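PDB 1YGP: yeast glycogen phosphorylase from Saccharomyces cerevisiae, which belongs to the carbohydrate phosphorylase family of the GT-B clan and holds pyridoxal-5'-phosphate in a pocket of its fold. Local coordinates for residues Asp599-Met604 / Glu832-Glu837; Phe620-Arg625 / Lys649-Gly654. One frame throughout, in Å; residues are numbered along the deposited sequence.

Following the chain from the N terminus, residues 599-604 enter strand 601-606, and helix 615-634 comes next. Its residues 620-625 meet strand 649-654 after 23 intervening residues, which closes the short loop of interaction 2. Interaction 1 closes much later, when 832-837 on helix 820-840 returns to 599-604 across 227 residues, so the short loop lies wholly within the long one. Strands 601-606 and 649-654 are neighbours in the parallel sheet, and Leu601 O and Val650 N, 2.9 Å apart, probably share a hydrogen bond. The two helices are joined as well, by a 2.8 Å salt bridge from Arg625 NH2 to Asp835 OD2. Together the contacts tie one sheet to two helices.

Interaction 1: Asp599-Met604 / Glu832-Glu837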
loop_
_atom_site.group_PDB
_atom_site.type_symbol
_atom_site.label_atom_id
_atom_site.label_comp_id
_atom_site.label_asym_id
_atom_site.label_seq_id
_atom_site.Cartn_x
_atom_site.Cartn_y
_atom_site.Cartn_z
ATOM N N ASP A 599 -26.574 27.150 30.034
ATOM C CA ASP A 599 -26.567 26.940 31.455
ATOM C C ASP A 599 -26.168 25.488 31.720
ATOM O O ASP A 599 -26.280 25.010 32.856
ATOM C CB ASP A 599 -27.963 27.283 31.966
ATOM C CG ASP A 599 -28.129 27.248 33.483
ATOM O OD1 ASP A 599 -27.436 27.986 34.191
ATOM O OD2 ASP A 599 -28.954 26.459 33.949
ATOM N N THR A 600 -25.654 24.757 30.734
ATOM C CA THR A 600 -25.228 23.390 30.960
ATOM C C THR A 600 -23.713 23.404 31.134
ATOM O O THR A 600 -22.995 23.788 30.207
ATOM C CB THR A 600 -25.585 22.507 29.768
ATOM O OG1 THR A 600 -26.968 22.649 29.475
ATOM C CG2 THR A 600 -25.308 21.062 30.089
ATOM N N LEU A 601 -23.170 23.016 32.291
ATOM C CA LEU A 601 -21.723 22.992 32.459
ATOM C C LEU A 601 -21.215 21.715 31.813
ATOM O O LEU A 601 -21.681 20.602 32.099
ATOM C CB LEU A 601 -21.287 22.968 33.930
ATOM C CG LEU A 601 -19.791 22.896 34.251
ATOM C CD1 LEU A 601 -19.177 24.279 34.332
ATOM C CD2 LEU A 601 -19.608 22.251 35.608
ATOM N N PHE A 602 -20.298 21.913 30.881
ATOM C CA PHE A 602 -19.617 20.818 30.245
ATOM C C PHE A 602 -18.348 20.553 31.051
ATOM O O PHE A 602 -17.448 21.392 31.190
ATOM C CB PHE A 602 -19.354 21.233 28.807
ATOM C CG PHE A 602 -20.555 20.998 27.879
ATOM C CD1 PHE A 602 -21.870 21.273 28.275
ATOM C CD2 PHE A 602 -20.333 20.509 26.588
ATOM C CE1 PHE A 602 -22.930 21.061 27.390
ATOM C CE2 PHE A 602 -21.401 20.303 25.715
ATOM C CZ PHE A 602 -22.695 20.578 26.114
ATOM N N ASP A 603 -18.309 19.379 31.643
ATOM C CA ASP A 603 -17.238 18.991 32.520
ATOM C C ASP A 603 -16.548 17.779 31.897
ATOM O O ASP A 603 -17.141 16.683 31.942
ATOM C CB ASP A 603 -17.906 18.696 33.855
ATOM C CG ASP A 603 -17.068 18.198 35.018
ATOM O OD1 ASP A 603 -15.833 18.169 34.937
ATOM O OD2 ASP A 603 -17.683 17.828 36.019
ATOM N N MET A 604 -15.324 17.905 31.327
ATOM C CA MET A 604 -14.669 16.764 30.713
ATOM C C MET A 604 -13.406 16.222 31.342
ATOM O O MET A 604 -12.617 16.974 31.917
ATOM C CB MET A 604 -14.313 17.021 29.233
ATOM C CG MET A 604 -14.038 18.388 28.668
ATOM S SD MET A 604 -15.562 19.296 28.250
ATOM C CE MET A 604 -15.679 19.170 26.499
ATOM N N GLU A 832 -19.223 21.657 44.390
ATOM C CA GLU A 832 -20.266 22.563 44.869
ATOM C C GLU A 832 -19.894 24.006 44.523
ATOM O O GLU A 832 -20.728 24.751 43.990
ATOM C CB GLU A 832 -20.405 22.398 46.369
ATOM C CG GLU A 832 -21.860 22.169 46.723
ATOM C CD GLU A 832 -22.055 21.528 48.088
ATOM O OE1 GLU A 832 -21.954 20.303 48.172
ATOM O OE2 GLU A 832 -22.315 22.246 49.056
ATOM N N LEU A 833 -18.623 24.381 44.766
ATOM C CA LEU A 833 -18.103 25.683 44.371
ATOM C C LEU A 833 -18.228 25.959 42.884
ATOM O O LEU A 833 -18.847 26.951 42.495
ATOM C CB LEU A 833 -16.641 25.809 44.762
ATOM C CG LEU A 833 -16.436 26.249 46.190
ATOM C CD1 LEU A 833 -15.103 25.782 46.742
ATOM C CD2 LEU A 833 -16.574 27.755 46.199
ATOM N N VAL A 834 -17.693 25.069 42.043
ATOM C CA VAL A 834 -17.733 25.184 40.587
ATOM C C VAL A 834 -19.158 25.479 40.140
ATOM O O VAL A 834 -19.416 26.481 39.456
ATOM C CB VAL A 834 -17.212 23.853 39.936
ATOM C CG1 VAL A 834 -17.479 23.782 38.443
ATOM C CG2 VAL A 834 -15.710 23.815 40.030
ATOM N N ASP A 835 -20.078 24.635 40.611
ATOM C CA ASP A 835 -21.457 24.743 40.220
ATOM C C ASP A 835 -22.071 26.090 40.513
ATOM O O ASP A 835 -22.773 26.640 39.643
ATOM C CB ASP A 835 -22.283 23.681 40.911
ATOM C CG ASP A 835 -22.213 22.309 40.260
ATOM O OD1 ASP A 835 -22.480 22.195 39.059
ATOM O OD2 ASP A 835 -21.925 21.349 40.972
ATOM N N GLN A 836 -21.788 26.644 41.693
ATOM C CA GLN A 836 -22.382 27.919 42.042
ATOM C C GLN A 836 -21.756 29.018 41.213
ATOM O O GLN A 836 -22.487 29.831 40.639
ATOM C CB GLN A 836 -22.164 28.240 43.504
ATOM N N GLU A 837 -20.425 29.010 41.093
ATOM C CA GLU A 837 -19.654 29.957 40.305
ATOM C C GLU A 837 -20.206 30.074 38.902
ATOM O O GLU A 837 -20.711 31.129 38.537
ATOM C CB GLU A 837 -18.222 29.495 40.223
ATOM C CG GLU A 837 -17.276 29.993 41.286
ATOM C CD GLU A 837 -16.733 31.345 40.883
ATOM O OE1 GLU A 837 -15.884 31.385 40.003
ATOM O OE2 GLU A 837 -17.173 32.357 41.427
#
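Leu601, the first residue of the strand part of 599-604, faces a turn of the helix at 832-837; the nearest CA atoms are those of Leu601 and Asp835, 8.0 Å apart. At that separation no hydrogen bond joins the segments, and side chains bridge the gap. The side chain of Leu601 leaves the strand toward the helix, with CG anti to the backbone N (chi1 178°), which carries its branch outward. There CD2 meets CG1 of Val834 at 3.9 Å, the two side chains crossing at about a right angle in a small apolar contact. Trp845, on helix 842-856, touches both residues and extends the apolar contact. Beside this contact, the carboxylate of Asp835 swings in near the same methyl, OD1 lying 4.5 Å from Leu601 CD2. Its main engagement is with a different partner: OD2 is held by Arg625, while OD1 makes a long, weak ion pair with Lys649. Phe602 and Met604 turn instead to helix 562-584, so helices pack against the strand from two sides. Such a parallel strand between helical layers is characteristic of the Rossmann-like domains from which GT-B proteins are built.

Interaction 2: Phe620-Arg625 / Lys649-Gly654; sequences FGIIYR and KVSIFG
Lys649 opens the strand by laying its aliphatic chain against the guanidinium group of Arg625. Helix 620-625 and strand 649-654 run nearly antiparallel (156°), their axes approaching to 11.2 Å. Lys649 CD sits over the centre of one guanidinium face, 3.9 Å from Arg625 CZ. The lysine is extended until its last torsion, where a bend (chi4 72°) brings NZ to 4.0 Å from Arg625 NH2. NZ also has a long, weak ion pair with Asp603, and Arg625 NH2 is engaged by Asp835. Arg625 NH1 is hydrogen-bonded to the carbonyl oxygen of Pro647, a second tether that helps fix the guanidinium plane. Two residues on, Ser651 turns to the same helix and meets Ile622, its OG lying 3.4 Å from CD1. At Phe653 the same methyl is met again, now by the ring's edge: Ile622 CD1 lies in the ring plane, 3.5 Å from CE1. Ile622 CG1 is anti to the carbonyl carbon (chi1 -70°), and the nearly straight continuation carries CD1 to where it touches both the serine and the phenylalanine ring. Helix 615-634 and strand 649-654 belong to a beta-alpha-beta crossover of the Rossmann-like domain, the helix packing on the sheet through Ile622 and Arg625. The contact thus divides into a largely apolar end, with the Ser651 hydroxyl against a methyl, and a buried charged end, where the adjacent arginine and lysine probably need nearby aspartates for charge balance.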
loop_
_atom_site.group_PDB
_atom_site.type_symbol
_atom_site.label_atom_id
_atom_site.label_comp_id
_atom_site.label_asym_id
_atom_site.label_seq_id
_atom_site.Cartn_x
_atom_site.Cartn_y
_atom_site.Cartn_z
ATOM N N PHE A 620 -17.273 8.110 40.744
ATOM C CA PHE A 620 -17.874 8.006 42.070
ATOM C C PHE A 620 -18.534 9.319 42.465
ATOM O O PHE A 620 -19.599 9.338 43.093
ATOM C CB PHE A 620 -16.824 7.618 43.111
ATOM C CG PHE A 620 -16.248 6.230 42.893
ATOM C CD1 PHE A 620 -16.916 5.263 42.144
ATOM C CD2 PHE A 620 -14.990 5.929 43.413
ATOM C CE1 PHE A 620 -16.322 4.015 41.912
ATOM C CE2 PHE A 620 -14.401 4.684 43.179
ATOM C CZ PHE A 620 -15.062 3.728 42.427
ATOM N N GLY A 621 -17.940 10.420 42.037
ATOM C CA GLY A 621 -18.542 11.713 42.226
ATOM C C GLY A 621 -19.826 11.821 41.412
ATOM O O GLY A 621 -20.784 12.396 41.943
ATOM N N ILE A 622 -19.906 11.292 40.163
ATOM C CA ILE A 622 -21.133 11.387 39.354
ATOM C C ILE A 622 -22.236 10.608 40.011
ATOM O O ILE A 622 -23.296 11.188 40.258
ATOM C CB ILE A 622 -21.036 10.829 37.902
ATOM C CG1 ILE A 622 -20.151 11.726 37.082
ATOM C CG2 ILE A 622 -22.405 10.817 37.222
ATOM C CD1 ILE A 622 -20.126 11.369 35.606
ATOM N N ILE A 623 -21.985 9.325 40.294
ATOM C CA ILE A 623 -22.975 8.502 40.965
ATOM C C ILE A 623 -23.410 9.182 42.249
ATOM O O ILE A 623 -24.624 9.303 42.409
ATOM C CB ILE A 623 -22.432 7.104 41.294
ATOM C CG1 ILE A 623 -22.027 6.358 40.029
ATOM C CG2 ILE A 623 -23.529 6.311 41.984
ATOM C CD1 ILE A 623 -21.308 5.032 40.316
ATOM N N TYR A 624 -22.512 9.692 43.109
ATOM C CA TYR A 624 -22.904 10.392 44.332
ATOM C C TYR A 624 -23.934 11.473 44.032
ATOM O O TYR A 624 -25.016 11.448 44.624
ATOM C CB TYR A 624 -21.696 11.056 45.035
ATOM C CG TYR A 624 -22.138 11.982 46.177
ATOM C CD1 TYR A 624 -22.523 11.450 47.412
ATOM C CD2 TYR A 624 -22.258 13.362 45.939
ATOM C CE1 TYR A 624 -23.040 12.296 48.393
ATOM C CE2 TYR A 624 -22.776 14.207 46.913
ATOM C CZ TYR A 624 -23.164 13.666 48.135
ATOM O OH TYR A 624 -23.670 14.513 49.104
ATOM N N ARG A 625 -23.636 12.419 43.149
ATOM C CA ARG A 625 -24.565 13.473 42.823
ATOM C C ARG A 625 -25.878 12.840 42.390
ATOM O O ARG A 625 -26.887 13.163 43.009
ATOM C CB ARG A 625 -23.984 14.331 41.707
ATOM C CG ARG A 625 -24.935 15.426 41.227
ATOM C CD ARG A 625 -24.423 16.073 39.961
ATOM N NE ARG A 625 -23.853 17.389 40.195
ATOM C CZ ARG A 625 -24.390 18.456 39.591
ATOM N NH1 ARG A 625 -25.461 18.335 38.781
ATOM N NH2 ARG A 625 -23.823 19.649 39.746
ATOM N N LYS A 649 -25.524 19.748 34.087
ATOM C CA LYS A 649 -24.147 19.358 33.836
ATOM C C LYS A 649 -24.142 18.232 32.808
ATOM O O LYS A 649 -25.136 17.511 32.651
ATOM C CB LYS A 649 -23.553 18.856 35.144
ATOM C CG LYS A 649 -22.058 18.707 35.350
ATOM C CD LYS A 649 -21.912 17.866 36.603
ATOM C CE LYS A 649 -20.530 17.928 37.278
ATOM N NZ LYS A 649 -20.237 19.187 37.955
ATOM N N VAL A 650 -23.034 18.085 32.084
ATOM C CA VAL A 650 -22.778 16.996 31.150
ATOM C C VAL A 650 -21.342 16.609 31.463
ATOM O O VAL A 650 -20.420 17.444 31.370
ATOM C CB VAL A 650 -22.813 17.412 29.650
ATOM C CG1 VAL A 650 -22.487 16.206 28.799
ATOM C CG2 VAL A 650 -24.170 17.869 29.223
ATOM N N SER A 651 -21.146 15.379 31.882
ATOM C CA SER A 651 -19.797 14.880 32.056
ATOM C C SER A 651 -19.354 14.157 30.773
ATOM O O SER A 651 -19.998 13.225 30.263
ATOM C CB SER A 651 -19.767 13.942 33.230
ATOM O OG SER A 651 -20.244 14.588 34.408
ATOM N N ILE A 652 -18.243 14.613 30.208
ATOM C CA ILE A 652 -17.702 14.095 28.967
ATOM C C ILE A 652 -16.463 13.276 29.313
ATOM O O ILE A 652 -15.511 13.812 29.893
ATOM C CB ILE A 652 -17.376 15.311 28.063
ATOM C CG1 ILE A 652 -18.632 16.114 27.716
ATOM C CG2 ILE A 652 -16.711 14.804 26.807
ATOM C CD1 ILE A 652 -19.587 15.410 26.728
ATOM N N PHE A 653 -16.437 11.978 29.044
ATOM C CA PHE A 653 -15.252 11.166 29.285
ATOM C C PHE A 653 -14.737 10.691 27.933
ATOM O O PHE A 653 -15.512 10.457 27.000
ATOM C CB PHE A 653 -15.571 9.940 30.133
ATOM C CG PHE A 653 -15.904 10.219 31.590
ATOM C CD1 PHE A 653 -17.193 10.630 31.957
ATOM C CD2 PHE A 653 -14.944 10.003 32.580
ATOM C CE1 PHE A 653 -17.520 10.814 33.306
ATOM C CE2 PHE A 653 -15.288 10.190 33.926
ATOM C CZ PHE A 653 -16.573 10.596 34.296
ATOM N N GLY A 654 -13.433 10.542 27.791
ATOM C CA GLY A 654 -12.842 10.028 26.577
ATOM C C GLY A 654 -11.471 9.468 26.911
ATOM O O GLY A 654 -10.836 9.962 27.857
#